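Local coordinates for protein 26S proteasome regulatory subunit rpn10 (Schizosaccharomyces pombe, PDB 2X5N) that protects ubiquitin chains from disassembly by deubiquitinating enzymes and so promotes protein degradation, as a regulatory subunit of the 26S proteasome, at residues 1-12 with 43-54; 28-36 with 65-75. All coordinates share one frame; numbering follows the deposited sequence. Where two conformers were deposited one is given.

Contact 1: 1-12 with 43-54; sequences VLEATMILIDNS and NPENMCGLMTIG. With SO4 (sulfate ion), chain B.
Met47 O is gripped from several directions: the backbone N of Thr5 donates to it at 3.0 Å in the carbonyl plane, a water donates to it, and Ala4 CA brings a weaker C-H contact. The same water donates to Glu3 O and accepts from Thr5 OG1, bridging the strands where they spread. From here strands 3-9 and 47-52 run parallel, and Thr5, Ile7 and Ile9 each bond through both N and O to segment 43-54; the bond from Ile7 N to Gly49 O is short (2.8 Å) and nearly straight (173°). At the N-terminal end the Asn46 amide replaces the backbone: ND2 donates in its own plane to Val1 O (2.9 Å), while OD1 takes Glu3 N from above the carbonyl plane (2.8 Å). ND2 also reaches Lys39 O of helix 24-42. On the face turned to helix 86-98, Met6 curls back (chi2 and chi3 both -60°), laying SD 3.8 Å from Gly49 CA, where a CB would collide, and pressing CE at 3.6 Å on CG of Met51, which it crosses at about a right angle. Leu8 lies alongside Met51. On the other face Ile9 CG2 meets Leu50 CD1 at 4.1 Å, with Val32 of helix 24-42 beside Ile9. Past the strand, Asp10 OD1 accepts from Ser12 N, an Asx turn, and from Ser12 OG as well, while OD2 takes Ser115 OG and Gly114 N; many VWA domains begin their metal-site DxSxS sequence here, though Trp14 replaces its last serine. The paired strands belong to the beta-alpha-beta unit that opens the VWA fold.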
loop_
_atom_site.group_PDB
_atom_site.type_symbol
_atom_site.label_atom_id
_atom_site.label_comp_id
_atom_site.label_asym_id
_atom_site.label_seq_id
_atom_site.Cartn_x
_atom_site.Cartn_y
_atom_site.Cartn_z
ATOM N N VAL A 1 -5.757 -16.420 4.523
ATOM C CA VAL A 1 -4.300 -16.318 4.595
ATOM C C VAL A 1 -3.827 -15.679 5.908
ATOM O O VAL A 1 -4.351 -14.639 6.314
ATOM C CB VAL A 1 -3.787 -15.450 3.415
ATOM C CG1 VAL A 1 -2.300 -15.265 3.449
ATOM C CG2 VAL A 1 -4.209 -16.076 2.081
ATOM N N LEU A 2 -2.818 -16.286 6.534
ATOM C CA LEU A 2 -2.156 -15.719 7.691
ATOM C C LEU A 2 -0.963 -14.885 7.222
ATOM O O LEU A 2 0.037 -15.421 6.732
ATOM C CB LEU A 2 -1.717 -16.830 8.635
ATOM C CG LEU A 2 -0.898 -16.373 9.835
ATOM C CD1 LEU A 2 -1.716 -15.519 10.758
ATOM C CD2 LEU A 2 -0.398 -17.592 10.606
ATOM N N GLU A 3 -1.108 -13.564 7.327
ATOM C CA GLU A 3 -0.118 -12.632 6.812
ATOM C C GLU A 3 -0.075 -11.332 7.626
ATOM O O GLU A 3 -1.071 -10.900 8.215
ATOM C CB GLU A 3 -0.354 -12.331 5.317
ATOM C CG GLU A 3 -1.681 -11.626 5.009
ATOM C CD GLU A 3 -1.934 -11.438 3.524
ATOM O OE1 GLU A 3 -0.990 -11.558 2.722
ATOM O OE2 GLU A 3 -3.090 -11.142 3.151
ATOM N N ALA A 4 1.106 -10.725 7.626
ATOM C CA ALA A 4 1.354 -9.385 8.133
ATOM C C ALA A 4 1.452 -8.467 6.940
ATOM O O ALA A 4 2.183 -8.761 5.981
ATOM C CB ALA A 4 2.686 -9.357 8.870
ATOM N N THR A 5 0.762 -7.338 6.996
ATOM C CA THR A 5 0.692 -6.434 5.854
ATOM C C THR A 5 1.117 -5.046 6.269
ATOM O O THR A 5 0.554 -4.468 7.206
ATOM C CB THR A 5 -0.749 -6.349 5.301
ATOM O OG1 THR A 5 -1.220 -7.652 4.940
ATOM C CG2 THR A 5 -0.849 -5.462 4.077
ATOM N N MET A 6 2.105 -4.505 5.562
ATOM C CA MET A 6 2.443 -3.098 5.703
ATOM C C MET A 6 1.700 -2.321 4.631
ATOM O O MET A 6 1.863 -2.604 3.439
ATOM C CB MET A 6 3.943 -2.848 5.569
ATOM C CG MET A 6 4.793 -3.401 6.714
ATOM S SD MET A 6 4.397 -2.729 8.328
ATOM C CE MET A 6 4.687 -1.048 8.121
ATOM N N ILE A 7 0.885 -1.366 5.070
ATOM C CA ILE A 7 0.125 -0.493 4.192
ATOM C C ILE A 7 0.874 0.837 4.077
ATOM O O ILE A 7 1.150 1.479 5.069
ATOM C CB ILE A 7 -1.337 -0.290 4.686
ATOM C CG1 ILE A 7 -2.052 -1.654 4.801
ATOM C CG2 ILE A 7 -2.041 0.614 3.719
ATOM C CD1 ILE A 7 -3.385 -1.640 5.490
ATOM N N LEU A 8 1.225 1.193 2.845
ATOM C CA LEU A 8 2.043 2.348 2.545
ATOM C C LEU A 8 1.188 3.393 1.851
ATOM O O LEU A 8 0.681 3.161 0.739
ATOM C CB LEU A 8 3.193 1.963 1.608
ATOM C CG LEU A 8 4.456 1.399 2.274
ATOM C CD1 LEU A 8 4.143 0.243 3.241
ATOM C CD2 LEU A 8 5.452 0.929 1.223
ATOM N N ILE A 9 1.033 4.537 2.503
ATOM C CA ILE A 9 0.239 5.636 1.953
ATOM C C ILE A 9 1.148 6.680 1.334
ATOM O O ILE A 9 2.249 6.950 1.818
ATOM C CB ILE A 9 -0.714 6.281 2.994
ATOM C CG1 ILE A 9 0.011 6.863 4.222
ATOM C CG2 ILE A 9 -1.773 5.253 3.394
ATOM C CD1 ILE A 9 -0.900 7.665 5.068
ATOM N N ASP A 10 0.676 7.237 0.231
ATOM C CA ASP A 10 1.340 8.336 -0.435
ATOM C C ASP A 10 0.823 9.638 0.188
ATOM O O ASP A 10 -0.358 9.981 0.053
ATOM C CB ASP A 10 1.071 8.242 -1.944
ATOM C CG ASP A 10 1.869 9.232 -2.779
ATOM O OD1 ASP A 10 2.321 10.270 -2.251
ATOM O OD2 ASP A 10 2.024 8.955 -3.991
ATOM N N ASN A 11 1.702 10.325 0.911
ATOM C CA ASN A 11 1.395 11.661 1.451
ATOM C C ASN A 11 2.273 12.725 0.804
ATOM O O ASN A 11 2.654 13.698 1.464
ATOM C CB ASN A 11 1.531 11.703 2.972
ATOM C CG ASN A 11 2.939 11.453 3.435
ATOM O OD1 ASN A 11 3.660 10.663 2.836
ATOM N ND2 ASN A 11 3.334 12.096 4.539
ATOM N N SER A 12 2.574 12.553 -0.492
ATOM C CA SER A 12 3.295 13.573 -1.252
ATOM C C SER A 12 2.380 14.714 -1.681
ATOM O O SER A 12 1.151 14.623 -1.594
ATOM C CB SER A 12 3.961 12.974 -2.493
ATOM O OG SER A 12 3.024 12.741 -3.522
ATOM N N ASN A 43 -8.094 -13.618 8.976
ATOM C CA ASN A 43 -7.505 -14.537 9.934
ATOM C C ASN A 43 -7.389 -13.773 11.239
ATOM O O ASN A 43 -6.977 -12.628 11.234
ATOM C CB ASN A 43 -6.137 -14.994 9.427
ATOM C CG ASN A 43 -5.514 -16.067 10.299
ATOM O OD1 ASN A 43 -5.250 -15.851 11.480
ATOM N ND2 ASN A 43 -5.276 -17.231 9.720
ATOM N N PRO A 44 -7.771 -14.388 12.365
ATOM C CA PRO A 44 -7.674 -13.753 13.683
ATOM C C PRO A 44 -6.357 -13.222 14.181
ATOM O O PRO A 44 -6.265 -12.435 15.112
ATOM C CB PRO A 44 -8.473 -14.662 14.619
ATOM C CG PRO A 44 -8.292 -16.003 13.991
ATOM C CD PRO A 44 -8.260 -15.773 12.484
ATOM N N GLU A 45 -5.312 -13.762 13.561
ATOM C CA GLU A 45 -3.943 -13.392 13.898
ATOM C C GLU A 45 -3.285 -12.439 12.908
ATOM O O GLU A 45 -2.127 -12.067 13.092
ATOM C CB GLU A 45 -3.116 -14.647 14.063
ATOM C CG GLU A 45 -3.483 -15.425 15.318
ATOM C CD GLU A 45 -2.435 -16.432 15.647
ATOM O OE1 GLU A 45 -2.364 -17.411 14.907
ATOM O OE2 GLU A 45 -1.678 -16.228 16.617
ATOM N N ASN A 46 -3.987 -12.035 11.857
ATOM C CA ASN A 46 -3.393 -11.094 10.908
ATOM C C ASN A 46 -3.194 -9.738 11.558
ATOM O O ASN A 46 -3.992 -9.304 12.398
ATOM C CB ASN A 46 -4.268 -10.941 9.676
ATOM C CG ASN A 46 -4.150 -12.109 8.729
ATOM O OD1 ASN A 46 -3.374 -13.031 8.958
ATOM N ND2 ASN A 46 -4.909 -12.073 7.644
ATOM N N MET A 47 -2.125 -9.071 11.153
ATOM C CA MET A 47 -1.778 -7.755 11.657
ATOM C C MET A 47 -1.454 -6.861 10.479
ATOM O O MET A 47 -0.968 -7.326 9.459
ATOM C CB MET A 47 -0.509 -7.840 12.504
ATOM C CG MET A 47 -0.596 -8.845 13.605
ATOM S SD MET A 47 -1.359 -8.085 15.024
ATOM C CE MET A 47 0.100 -7.516 15.894
ATOM N N CYS A 48 -1.667 -5.567 10.654
ATOM C CA CYS A 48 -1.313 -4.531 9.698
ATOM C C CYS A 48 -0.510 -3.418 10.313
ATOM O O CYS A 48 -0.809 -3.027 11.440
ATOM C CB CYS A 48 -2.470 -3.961 8.875
ATOM S SG CYS A 48 -3.522 -5.108 8.061
ATOM N N GLY A 49 0.434 -2.868 9.568
ATOM C CA GLY A 49 1.149 -1.684 9.989
ATOM C C GLY A 49 0.967 -0.605 8.934
ATOM O O GLY A 49 0.450 -0.870 7.836
ATOM N N LEU A 50 1.392 0.602 9.269
ATOM C CA LEU A 50 1.138 1.773 8.457
ATOM C C LEU A 50 2.435 2.554 8.274
ATOM O O LEU A 50 3.136 2.854 9.241
ATOM C CB LEU A 50 0.087 2.677 9.105
ATOM C CG LEU A 50 -0.295 3.914 8.310
ATOM C CD1 LEU A 50 -0.961 3.528 7.002
ATOM C CD2 LEU A 50 -1.216 4.825 9.121
ATOM N N MET A 51 2.726 2.894 7.026
ATOM C CA MET A 51 3.859 3.723 6.671
ATOM C C MET A 51 3.421 4.771 5.683
ATOM O O MET A 51 2.458 4.585 4.944
ATOM C CB MET A 51 4.935 2.910 5.930
ATOM C CG MET A 51 5.802 2.083 6.781
ATOM S SD MET A 51 6.989 1.226 5.739
ATOM C CE MET A 51 7.832 2.550 4.909
ATOM N N THR A 52 4.156 5.869 5.651
ATOM C CA THR A 52 4.087 6.813 4.551
ATOM C C THR A 52 5.222 6.593 3.556
ATOM O O THR A 52 6.254 5.987 3.883
ATOM C CB THR A 52 4.255 8.246 5.058
ATOM O OG1 THR A 52 5.576 8.372 5.614
ATOM C CG2 THR A 52 3.218 8.608 6.087
ATOM N N ILE A 53 5.049 7.114 2.335
ATOM C CA ILE A 53 6.154 7.153 1.381
ATOM C C ILE A 53 6.445 8.553 0.875
ATOM O O ILE A 53 7.374 8.741 0.108
ATOM C CB ILE A 53 5.993 6.179 0.214
ATOM C CG1 ILE A 53 4.819 6.580 -0.681
ATOM C CG2 ILE A 53 5.798 4.772 0.727
ATOM C CD1 ILE A 53 4.803 5.903 -2.047
ATOM N N GLY A 54 5.717 9.537 1.379
ATOM C CA GLY A 54 5.877 10.904 0.927
ATOM C C GLY A 54 6.466 11.816 1.968
ATOM O O GLY A 54 7.216 11.383 2.879
HETATM S S SO4 B . -2.327 -19.814 5.343
HETATM O O1 SO4 B . -2.043 -20.461 4.062
HETATM O O2 SO4 B . -3.760 -19.474 5.422
HETATM O O3 SO4 B . -1.988 -20.769 6.389
HETATM O O4 SO4 B . -1.484 -18.659 5.437
HETATM O O HOH W 1 -5.772 -18.133 7.045
HETATM O O HOH W 2 -2.344 -8.616 7.316
HETATM O O HOH W 3 6.051 11.027 5.466
#

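Contact 2: 28-36 with 65-75; sequences QKDTVHMIF and TRDYGKFLSAM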
loop_
_atom_site.group_PDB
_atom_site.type_symbol
_atom_site.label_atom_id
_atom_site.label_comp_id
_atom_site.label_asym_id
_atom_site.label_seq_id
_atom_site.Cartn_x
_atom_site.Cartn_y
_atom_site.Cartn_z
ATOM N N GLN A 28 -7.621 7.879 -0.626
ATOM C CA GLN A 28 -6.723 6.828 -0.219
ATOM C C GLN A 28 -7.017 6.458 1.231
ATOM O O GLN A 28 -7.076 5.277 1.592
ATOM C CB GLN A 28 -5.264 7.319 -0.416
ATOM C CG GLN A 28 -4.252 6.665 0.451
ATOM C CD GLN A 28 -2.932 7.343 0.284
ATOM O OE1 GLN A 28 -2.038 6.825 -0.359
ATOM N NE2 GLN A 28 -2.815 8.551 0.841
ATOM N N LYS A 29 -7.139 7.466 2.087
ATOM C CA LYS A 29 -7.350 7.222 3.533
ATOM C C LYS A 29 -8.565 6.315 3.826
ATOM O O LYS A 29 -8.487 5.414 4.661
ATOM C CB LYS A 29 -7.467 8.551 4.285
ATOM C CG LYS A 29 -7.359 8.438 5.788
ATOM C CD LYS A 29 -7.521 9.800 6.430
ATOM C CE LYS A 29 -7.408 9.732 7.938
ATOM N NZ LYS A 29 -7.867 11.003 8.557
ATOM N N ASP A 30 -9.667 6.528 3.104
ATOM C CA ASP A 30 -10.839 5.659 3.240
ATOM C C ASP A 30 -10.553 4.222 2.723
ATOM O O ASP A 30 -11.030 3.236 3.271
ATOM C CB ASP A 30 -12.046 6.228 2.475
ATOM C CG ASP A 30 -12.690 7.437 3.159
ATOM O OD1 ASP A 30 -12.161 7.921 4.175
ATOM O OD2 ASP A 30 -13.745 7.906 2.670
ATOM N N THR A 31 -9.763 4.111 1.670
ATOM C CA THR A 31 -9.379 2.815 1.106
ATOM C C THR A 31 -8.489 2.006 2.076
ATOM O O THR A 31 -8.587 0.778 2.163
ATOM C CB THR A 31 -8.675 3.022 -0.226
ATOM O OG1 THR A 31 -9.509 3.846 -1.039
ATOM C CG2 THR A 31 -8.444 1.716 -0.911
ATOM N N VAL A 32 -7.637 2.691 2.825
ATOM C CA VAL A 32 -6.793 2.036 3.823
ATOM C C VAL A 32 -7.656 1.254 4.828
ATOM O O VAL A 32 -7.336 0.119 5.194
ATOM C CB VAL A 32 -5.913 3.078 4.561
ATOM C CG1 VAL A 32 -5.197 2.454 5.774
ATOM C CG2 VAL A 32 -4.878 3.668 3.599
ATOM N N HIS A 33 -8.756 1.848 5.261
ATOM C CA HIS A 33 -9.597 1.212 6.261
ATOM C C HIS A 33 -10.168 -0.085 5.691
ATOM O O HIS A 33 -10.260 -1.107 6.377
ATOM C CB HIS A 33 -10.705 2.172 6.730
ATOM C CG HIS A 33 -11.312 1.800 8.044
ATOM N ND1 HIS A 33 -12.140 2.643 8.770
ATOM C CD2 HIS A 33 -11.209 0.703 8.813
ATOM C CE1 HIS A 33 -12.510 2.044 9.905
ATOM N NE2 HIS A 33 -11.952 0.841 9.953
ATOM N N MET A 34 -10.547 -0.048 4.416
ATOM C CA MET A 34 -11.085 -1.236 3.758
ATOM C C MET A 34 -10.061 -2.363 3.667
ATOM O O MET A 34 -10.384 -3.508 3.958
ATOM C CB MET A 34 -11.660 -0.831 2.378
ATOM C CG MET A 34 -12.216 -1.957 1.535
ATOM S SD MET A 34 -11.001 -2.966 0.658
ATOM C CE MET A 34 -10.282 -1.760 -0.443
ATOM N N ILE A 35 -8.839 -2.034 3.266
ATOM C CA ILE A 35 -7.753 -3.015 3.167
ATOM C C ILE A 35 -7.465 -3.615 4.555
ATOM O O ILE A 35 -7.332 -4.824 4.719
ATOM C CB ILE A 35 -6.475 -2.354 2.615
ATOM C CG1 ILE A 35 -6.662 -1.872 1.181
ATOM C CG2 ILE A 35 -5.303 -3.343 2.652
ATOM C CD1 ILE A 35 -6.979 -2.969 0.196
ATOM N N PHE A 36 -7.328 -2.741 5.543
ATOM C CA PHE A 36 -7.176 -3.131 6.941
ATOM C C PHE A 36 -8.165 -4.163 7.404
ATOM O O PHE A 36 -7.833 -5.215 7.942
ATOM C CB PHE A 36 -7.060 -1.915 7.852
ATOM C CG PHE A 36 -6.735 -2.214 9.275
ATOM C CD1 PHE A 36 -5.435 -2.049 9.742
ATOM C CD2 PHE A 36 -7.713 -2.616 10.172
ATOM C CE1 PHE A 36 -5.127 -2.252 11.076
ATOM C CE2 PHE A 36 -7.392 -2.842 11.510
ATOM C CZ PHE A 36 -6.109 -2.655 11.947
ATOM N N THR A 65 -0.505 -4.219 14.024
ATOM C CA THR A 65 -1.602 -4.143 14.981
ATOM C C THR A 65 -2.905 -4.651 14.377
ATOM O O THR A 65 -3.014 -4.768 13.159
ATOM C CB THR A 65 -1.792 -2.653 15.446
ATOM O OG1 THR A 65 -2.732 -2.581 16.515
ATOM C CG2 THR A 65 -2.259 -1.745 14.311
ATOM N N ARG A 66 -3.901 -4.883 15.229
ATOM C CA ARG A 66 -5.285 -5.104 14.806
ATOM C C ARG A 66 -6.201 -3.941 15.217
ATOM O O ARG A 66 -7.405 -3.973 14.965
ATOM C CB ARG A 66 -5.815 -6.424 15.381
ATOM C CG ARG A 66 -5.137 -7.620 14.722
ATOM C CD ARG A 66 -5.619 -8.941 15.226
ATOM N NE ARG A 66 -7.035 -9.206 14.938
ATOM C CZ ARG A 66 -7.495 -9.798 13.834
ATOM N NH1 ARG A 66 -6.688 -10.116 12.852
ATOM N NH2 ARG A 66 -8.786 -10.062 13.706
ATOM N N ASP A 67 -5.615 -2.917 15.825
ATOM C CA ASP A 67 -6.354 -1.759 16.315
ATOM C C ASP A 67 -6.301 -0.612 15.292
ATOM O O ASP A 67 -5.303 0.108 15.199
ATOM C CB ASP A 67 -5.756 -1.317 17.658
ATOM C CG ASP A 67 -6.508 -0.158 18.285
ATOM O OD1 ASP A 67 -7.437 0.356 17.652
ATOM O OD2 ASP A 67 -6.162 0.251 19.403
ATOM N N TYR A 68 -7.367 -0.448 14.513
ATOM C CA TYR A 68 -7.362 0.601 13.499
ATOM C C TYR A 68 -7.271 2.010 14.102
ATOM O O TYR A 68 -6.815 2.937 13.461
ATOM C CB TYR A 68 -8.576 0.487 12.575
ATOM C CG TYR A 68 -8.408 1.345 11.346
ATOM C CD1 TYR A 68 -7.455 1.006 10.400
ATOM C CD2 TYR A 68 -9.166 2.491 11.130
ATOM C CE1 TYR A 68 -7.260 1.752 9.263
ATOM C CE2 TYR A 68 -8.963 3.264 9.983
ATOM C CZ TYR A 68 -8.002 2.889 9.061
ATOM O OH TYR A 68 -7.750 3.638 7.935
ATOM N N GLY A 69 -7.655 2.158 15.354
ATOM C CA GLY A 69 -7.492 3.439 16.010
ATOM C C GLY A 69 -6.046 3.900 16.031
ATOM O O GLY A 69 -5.768 5.085 15.998
ATOM N N LYS A 70 -5.104 2.969 16.073
ATOM C CA LYS A 70 -3.708 3.367 16.027
ATOM C C LYS A 70 -3.362 3.996 14.677
ATOM O O LYS A 70 -2.569 4.927 14.615
ATOM C CB LYS A 70 -2.806 2.162 16.306
ATOM C CG LYS A 70 -2.827 1.704 17.760
ATOM C CD LYS A 70 -1.808 0.612 18.026
ATOM C CE LYS A 70 -0.433 1.007 17.518
ATOM N NZ LYS A 70 0.640 0.276 18.226
ATOM N N PHE A 71 -3.945 3.486 13.592
ATOM C CA PHE A 71 -3.717 4.097 12.287
ATOM C C PHE A 71 -4.286 5.505 12.272
ATOM O O PHE A 71 -3.645 6.449 11.805
ATOM C CB PHE A 71 -4.399 3.299 11.159
ATOM C CG PHE A 71 -3.629 2.079 10.675
ATOM C CD1 PHE A 71 -2.917 1.263 11.534
ATOM C CD2 PHE A 71 -3.677 1.751 9.347
ATOM C CE1 PHE A 71 -2.241 0.153 11.055
ATOM C CE2 PHE A 71 -3.006 0.643 8.878
ATOM C CZ PHE A 71 -2.291 -0.160 9.740
ATOM N N LEU A 72 -5.527 5.664 12.739
ATOM C CA LEU A 72 -6.186 6.966 12.693
ATOM C C LEU A 72 -5.448 7.974 13.565
ATOM O O LEU A 72 -5.255 9.113 13.169
ATOM C CB LEU A 72 -7.646 6.816 13.114
ATOM C CG LEU A 72 -8.545 6.129 12.090
ATOM C CD1 LEU A 72 -9.908 5.852 12.679
ATOM C CD2 LEU A 72 -8.681 7.012 10.847
ATOM N N SER A 73 -5.038 7.580 14.760
ATOM C CA SER A 73 -4.298 8.504 15.614
ATOM C C SER A 73 -2.969 8.911 14.977
ATOM O O SER A 73 -2.576 10.065 15.090
ATOM C CB SER A 73 -4.012 7.887 16.970
ATOM O OG SER A 73 -5.217 7.665 17.663
ATOM N N ALA A 74 -2.287 7.969 14.308
ATOM C CA ALA A 74 -0.980 8.271 13.728
ATOM C C ALA A 74 -1.102 9.164 12.497
ATOM O O ALA A 74 -0.178 9.918 12.180
ATOM C CB ALA A 74 -0.214 6.995 13.389
ATOM N N MET A 75 -2.218 9.071 11.782
ATOM C CA MET A 75 -2.422 9.913 10.606
ATOM C C MET A 75 -2.911 11.315 10.969
ATOM O O MET A 75 -2.863 12.219 10.144
ATOM C CB MET A 75 -3.402 9.278 9.623
ATOM C CG MET A 75 -2.830 8.070 8.911
ATOM S SD MET A 75 -3.889 7.430 7.592
ATOM C CE MET A 75 -5.092 6.511 8.540
HETATM O O HOH W 4 -9.373 5.676 7.374
HETATM O O HOH W 5 -6.537 10.428 11.150
#
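An aromatic cluster of His33, Phe36, Tyr68 and Phe71 fills the gap between helices 24-42 and 68-75, which pack on the same side of the VWA sheet and run nearly antiparallel (160°). Three ring contacts build it. The His33 ring stacks face to face on Tyr68, centroids 3.8 Å apart and planes 11° from parallel. Tyr68 in turn presents its edge to a face of Phe36, with CD1 3.5 Å from Phe36 CG, and Phe36 puts its own edge to the face of Phe71. With CG swung away from the backbone N (chi1 -166°), the tyrosine ring reaches across to helix 24-42 and slots in between His33 and Phe71 CB, which cover opposite faces. Replacing Tyr68 with an alanine is likely to cost His33 its stacking partner and open a gap beside Phe36. Aliphatic contacts continue the packing: Val32 CG1 sits at the edges of both Tyr68 and Phe71, 3.9 Å from Phe71 CD2, and the extended Lys29 chain, in one of its two conformers, slides past Met75. A polar link passes through water, which lies 2.7 Å from Tyr68 OH and donates to Lys29 O at 2.9 Å.

Overall arrangement
From the N terminus the chain lays down strand 3-9, rises into helix 24-42 and returns as strand 47-52; contact 1 closes this loop by pairing the two strands. Before it closes, contact 2 has begun on the helix, and it ends only after strand 60-63 has been added and helix 68-75 has folded back beside helix 24-42. The segments therefore alternate, and the two loops cross. Contact 1 sets two inner strands of the sheet; contact 2 joins two of the helices that cover one of its faces. They meet directly: Gln28 OE1 accepts from Asp10 N, Arg66 NH1 reaches Asn46 O, and Phe71 packs on Gly49.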